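Local coordinates for sporulation-control protein spo0M (Bacillus subtilis, PDB 5CL2), which controls the expression of spo0A and is required for the cell to pass morphological stage 0 of sporulation, at residues I7-D19 / Q28-Q40. Residues are numbered along the deposited sequence; the frame is centred on the assembly and turned at random.
With NA (sodium ion), chain C.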
loop_
_atom_site.group_PDB
_atom_site.type_symbol
_atom_site.label_atom_id
_atom_site.label_comp_id
_atom_site.label_asym_id
_atom_site.label_seq_id
_atom_site.Cartn_x
_atom_site.Cartn_y
_atom_site.Cartn_z
ATOM N N ILE A 7 4.900 -36.906 -23.413
ATOM C CA ILE A 7 5.964 -36.005 -22.989
ATOM C C ILE A 7 6.788 -36.673 -21.862
ATOM O O ILE A 7 6.235 -37.201 -20.890
ATOM C CB ILE A 7 5.362 -34.608 -22.547
ATOM C CG1 ILE A 7 6.434 -33.518 -22.373
ATOM C CG2 ILE A 7 4.473 -34.732 -21.306
ATOM C CD1 ILE A 7 7.138 -33.084 -23.655
ATOM N N GLY A 8 8.107 -36.726 -22.049
ATOM C CA GLY A 8 9.038 -37.188 -21.030
ATOM C C GLY A 8 9.809 -36.026 -20.398
ATOM O O GLY A 8 10.924 -36.220 -19.904
ATOM N N ALA A 9 9.233 -34.820 -20.460
ATOM C CA ALA A 9 9.854 -33.554 -19.994
ATOM C C ALA A 9 9.816 -33.271 -18.478
ATOM O O ALA A 9 9.073 -33.917 -17.726
ATOM C CB ALA A 9 9.235 -32.385 -20.735
ATOM N N ALA A 10 10.597 -32.279 -18.043
ATOM C CA ALA A 10 10.665 -31.934 -16.616
ATOM C C ALA A 10 9.301 -31.469 -16.111
ATOM O O ALA A 10 8.560 -30.788 -16.815
ATOM C CB ALA A 10 11.718 -30.865 -16.361
ATOM N N LYS A 11 8.962 -31.895 -14.899
ATOM C CA LYS A 11 7.617 -31.716 -14.367
ATOM C C LYS A 11 7.602 -31.020 -12.988
ATOM O O LYS A 11 8.464 -31.265 -12.141
ATOM C CB LYS A 11 6.940 -33.097 -14.285
ATOM C CG LYS A 11 6.145 -33.341 -13.007
ATOM C CD LYS A 11 5.898 -34.832 -12.717
ATOM C CE LYS A 11 5.120 -34.947 -11.400
ATOM N NZ LYS A 11 5.866 -34.341 -10.226
ATOM N N VAL A 12 6.634 -30.145 -12.763
ATOM C CA VAL A 12 6.518 -29.513 -11.465
ATOM C C VAL A 12 5.099 -29.676 -10.931
ATOM O O VAL A 12 4.144 -29.597 -11.676
ATOM C CB VAL A 12 6.938 -28.014 -11.516
ATOM C CG1 VAL A 12 6.046 -27.215 -12.448
ATOM C CG2 VAL A 12 6.973 -27.448 -10.124
ATOM N N ASP A 13 4.977 -29.979 -9.647
ATOM C CA ASP A 13 3.690 -30.176 -9.010
ATOM C C ASP A 13 3.718 -29.556 -7.609
ATOM O O ASP A 13 4.460 -30.021 -6.764
ATOM C CB ASP A 13 3.385 -31.684 -8.944
ATOM C CG ASP A 13 1.975 -31.993 -8.471
ATOM O OD1 ASP A 13 1.096 -31.105 -8.542
ATOM O OD2 ASP A 13 1.742 -33.146 -8.044
ATOM N N THR A 14 2.886 -28.548 -7.342
ATOM C CA THR A 14 2.870 -27.914 -6.022
ATOM C C THR A 14 1.687 -28.452 -5.234
ATOM O O THR A 14 0.588 -28.569 -5.763
ATOM C CB THR A 14 2.781 -26.375 -6.108
ATOM O OG1 THR A 14 3.962 -25.848 -6.714
ATOM C CG2 THR A 14 2.636 -25.761 -4.723
ATOM N N ILE A 15 1.904 -28.783 -3.969
ATOM C CA ILE A 15 0.835 -29.327 -3.143
ATOM C C ILE A 15 0.800 -28.565 -1.825
ATOM O O ILE A 15 1.774 -28.569 -1.067
ATOM C CB ILE A 15 1.034 -30.870 -2.896
ATOM C CG1 ILE A 15 1.209 -31.613 -4.221
ATOM C CG2 ILE A 15 -0.117 -31.469 -2.084
ATOM C CD1 ILE A 15 1.710 -33.053 -4.067
ATOM N N LEU A 16 -0.295 -27.846 -1.598
ATOM C CA LEU A 16 -0.532 -27.140 -0.349
ATOM C C LEU A 16 -1.105 -28.090 0.684
ATOM O O LEU A 16 -1.730 -29.072 0.315
ATOM C CB LEU A 16 -1.487 -25.971 -0.576
ATOM C CG LEU A 16 -1.174 -25.169 -1.839
ATOM C CD1 LEU A 16 -2.351 -24.267 -2.169
ATOM C CD2 LEU A 16 0.133 -24.381 -1.708
ATOM N N GLU A 17 -0.937 -27.804 1.970
ATOM C CA GLU A 17 -1.502 -28.710 2.961
ATOM C C GLU A 17 -3.006 -28.499 3.092
ATOM O O GLU A 17 -3.736 -29.465 3.331
ATOM C CB GLU A 17 -0.845 -28.519 4.332
ATOM C CG GLU A 17 0.608 -28.912 4.426
ATOM C CD GLU A 17 1.190 -28.583 5.799
ATOM O OE1 GLU A 17 0.413 -28.137 6.683
ATOM O OE2 GLU A 17 2.407 -28.819 6.010
ATOM N N LYS A 18 -3.472 -27.264 2.875
ATOM C CA LYS A 18 -4.907 -26.953 2.841
ATOM C C LYS A 18 -5.276 -26.229 1.549
ATOM O O LYS A 18 -4.419 -25.640 0.890
ATOM C CB LYS A 18 -5.317 -26.068 4.019
ATOM C CG LYS A 18 -4.668 -26.376 5.350
ATOM C CD LYS A 18 -5.463 -25.732 6.471
ATOM C CE LYS A 18 -4.766 -24.459 6.952
ATOM N NZ LYS A 18 -5.056 -24.082 8.366
ATOM N N ASP A 19 -6.545 -26.306 1.168
ATOM C CA ASP A 19 -7.077 -25.504 0.071
ATOM C C ASP A 19 -7.723 -24.178 0.573
ATOM O O ASP A 19 -8.045 -23.292 -0.231
ATOM C CB ASP A 19 -8.027 -26.359 -0.797
ATOM C CG ASP A 19 -9.383 -26.585 -0.165
ATOM O OD1 ASP A 19 -9.472 -26.682 1.077
ATOM O OD2 ASP A 19 -10.355 -26.722 -0.935
ATOM N N GLN A 28 1.300 -23.404 4.036
ATOM C CA GLN A 28 2.429 -24.327 3.946
ATOM C C GLN A 28 2.251 -25.323 2.821
ATOM O O GLN A 28 1.138 -25.735 2.493
ATOM C CB GLN A 28 2.621 -25.077 5.252
ATOM C CG GLN A 28 2.240 -24.293 6.480
ATOM C CD GLN A 28 2.587 -25.038 7.742
ATOM O OE1 GLN A 28 3.306 -26.033 7.695
ATOM N NE2 GLN A 28 2.086 -24.567 8.879
ATOM N N GLY A 29 3.359 -25.737 2.231
ATOM C CA GLY A 29 3.244 -26.744 1.192
ATOM C C GLY A 29 4.584 -27.226 0.717
ATOM O O GLY A 29 5.618 -26.966 1.336
ATOM N N THR A 30 4.558 -27.940 -0.394
ATOM C CA THR A 30 5.768 -28.468 -0.972
ATOM C C THR A 30 5.708 -28.317 -2.471
ATOM O O THR A 30 4.685 -28.595 -3.074
ATOM C CB THR A 30 5.958 -29.952 -0.588
ATOM O OG1 THR A 30 6.102 -30.054 0.834
ATOM C CG2 THR A 30 7.179 -30.551 -1.271
ATOM N N VAL A 31 6.794 -27.849 -3.067
ATOM C CA VAL A 31 6.956 -27.923 -4.516
ATOM C C VAL A 31 7.698 -29.237 -4.887
ATOM O O VAL A 31 8.837 -29.439 -4.483
ATOM C CB VAL A 31 7.755 -26.723 -5.054
ATOM C CG1 VAL A 31 7.865 -26.785 -6.572
ATOM C CG2 VAL A 31 7.116 -25.389 -4.604
ATOM N N HIS A 32 7.055 -30.125 -5.638
ATOM C CA HIS A 32 7.709 -31.340 -6.146
ATOM C C HIS A 32 8.188 -31.158 -7.576
ATOM O O HIS A 32 7.438 -30.702 -8.438
ATOM C CB HIS A 32 6.768 -32.530 -6.067
ATOM C CG HIS A 32 6.292 -32.811 -4.676
ATOM N ND1 HIS A 32 6.991 -33.603 -3.798
ATOM C CD2 HIS A 32 5.197 -32.374 -4.013
ATOM C CE1 HIS A 32 6.336 -33.661 -2.649
ATOM N NE2 HIS A 32 5.242 -32.920 -2.757
ATOM N N VAL A 33 9.450 -31.492 -7.821
ATOM C CA VAL A 33 10.013 -31.359 -9.154
ATOM C C VAL A 33 10.546 -32.738 -9.607
ATOM O O VAL A 33 11.133 -33.478 -8.812
ATOM C CB VAL A 33 11.123 -30.300 -9.177
ATOM C CG1 VAL A 33 11.488 -29.952 -10.591
ATOM C CG2 VAL A 33 10.654 -29.039 -8.475
ATOM N N LYS A 34 10.291 -33.107 -10.859
ATOM C CA LYS A 34 10.787 -34.370 -11.402
ATOM C C LYS A 34 11.527 -34.107 -12.709
ATOM O O LYS A 34 11.000 -33.449 -13.600
ATOM C CB LYS A 34 9.647 -35.378 -11.610
ATOM C CG LYS A 34 10.112 -36.782 -12.131
ATOM C CD LYS A 34 8.950 -37.809 -12.111
ATOM C CE LYS A 34 9.436 -39.269 -12.264
ATOM N NZ LYS A 34 10.610 -39.634 -11.421
ATOM N N GLY A 35 12.766 -34.579 -12.821
ATOM C CA GLY A 35 13.532 -34.252 -14.009
ATOM C C GLY A 35 12.942 -34.952 -15.214
ATOM O O GLY A 35 12.254 -35.966 -15.082
ATOM N N GLY A 36 13.194 -34.413 -16.398
ATOM C CA GLY A 36 12.689 -35.058 -17.582
ATOM C C GLY A 36 13.728 -36.042 -18.077
ATOM O O GLY A 36 14.586 -36.480 -17.324
ATOM N N LYS A 37 13.645 -36.383 -19.352
ATOM C CA LYS A 37 14.564 -37.328 -19.973
ATOM C C LYS A 37 16.011 -36.828 -19.986
ATOM O O LYS A 37 16.950 -37.618 -19.851
ATOM C CB LYS A 37 14.084 -37.670 -21.379
ATOM C CG LYS A 37 12.836 -38.574 -21.370
ATOM C CD LYS A 37 13.081 -39.892 -22.100
ATOM C CE LYS A 37 11.824 -40.761 -22.192
ATOM N NZ LYS A 37 12.043 -42.020 -23.001
ATOM N N ILE A 38 16.183 -35.515 -20.124
ATOM C CA ILE A 38 17.512 -34.931 -20.218
ATOM C C ILE A 38 17.769 -33.950 -19.094
ATOM O O ILE A 38 16.848 -33.279 -18.636
ATOM C CB ILE A 38 17.684 -34.184 -21.559
ATOM C CG1 ILE A 38 16.575 -33.147 -21.731
ATOM C CG2 ILE A 38 17.608 -35.154 -22.717
ATOM C CD1 ILE A 38 16.686 -32.299 -22.992
ATOM N N ALA A 39 19.024 -33.842 -18.666
ATOM C CA ALA A 39 19.327 -33.110 -17.447
ATOM C C ALA A 39 19.104 -31.626 -17.711
ATOM O O ALA A 39 19.361 -31.127 -18.809
ATOM C CB ALA A 39 20.742 -33.369 -16.990
ATOM N N GLN A 40 18.534 -30.914 -16.754
ATOM C CA GLN A 40 18.356 -29.487 -16.998
ATOM C C GLN A 40 18.814 -28.617 -15.853
ATOM O O GLN A 40 18.874 -29.053 -14.696
ATOM C CB GLN A 40 16.908 -29.175 -17.359
ATOM C CG GLN A 40 16.372 -29.976 -18.530
ATOM C CD GLN A 40 14.986 -29.542 -18.943
ATOM O OE1 GLN A 40 14.017 -29.823 -18.243
ATOM N NE2 GLN A 40 14.878 -28.859 -20.082
HETATM NA NA NA C . -0.753 -28.057 -7.881
HETATM O O HOH W 1 -2.039 -27.924 -9.394
#
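Lys-11, Asp-13 and Ile-15 form hydrogen-bonded pairs with Lys-34, His-32 and Thr-30, joining strands 11-16 and 28-34 in an antiparallel ladder whose axes approach to 4.6 Å at 165°. Each pair is tied by two backbone bonds; Glu-17 N to Gln-28 O extends the ladder at one end, and at the other Lys-37 N reaches Gly-8 O at 2.8 Å. Gly-29 CA lies 3.3 Å from Ile-15 O, and a side chain at this position would run into that oxygen.

On the inward face, Val-12 CG2 meets Val-31 CG1 at 3.7 Å, while Val-31 CG2 lies 3.8 Å from Thr-14 OG1, whose hydroxyl is hydrogen-bonded to Thr-110. Val-31 and Val-33 also rest on Ile-45, so this face closes against the second sheet of the arrestin-like sandwich. On the reverse face, His-32 has CG anti to its carbonyl carbon (chi1 -59°), which sets the ring beside strand 11-16. Ile-15 CD1 approaches His-32 CD2 obliquely at 3.6 Å, Asp-13 O sits at the ring edge in plane, and Thr-30 CG2 lies above one face, displaced toward the rim. Lys-34 directs its amine elsewhere, to Glu-84 and Gly-82.

At the ladder's end the Glu-17 carboxylate and Gln-28 amide are turned 48° apart, with Glu-17 CD 3.8 Å from Gln-28 CB. An alanine in place of Gln-28 would keep the backbone bond but remove the amide, and is likely to open a gap beside the Glu-17 carboxylate, leaving it freer to turn.

Thr-14 O, not used in the ladder, binds the sodium ion at 2.6 Å, alongside Asp-122 and Asp-124. Halfway along the ladder, at the outer edge of the sheet, the ion thus joins a neutral carbonyl to two carboxylates of strand 120-128 in the other sheet, complementing the apolar packing between the sheets.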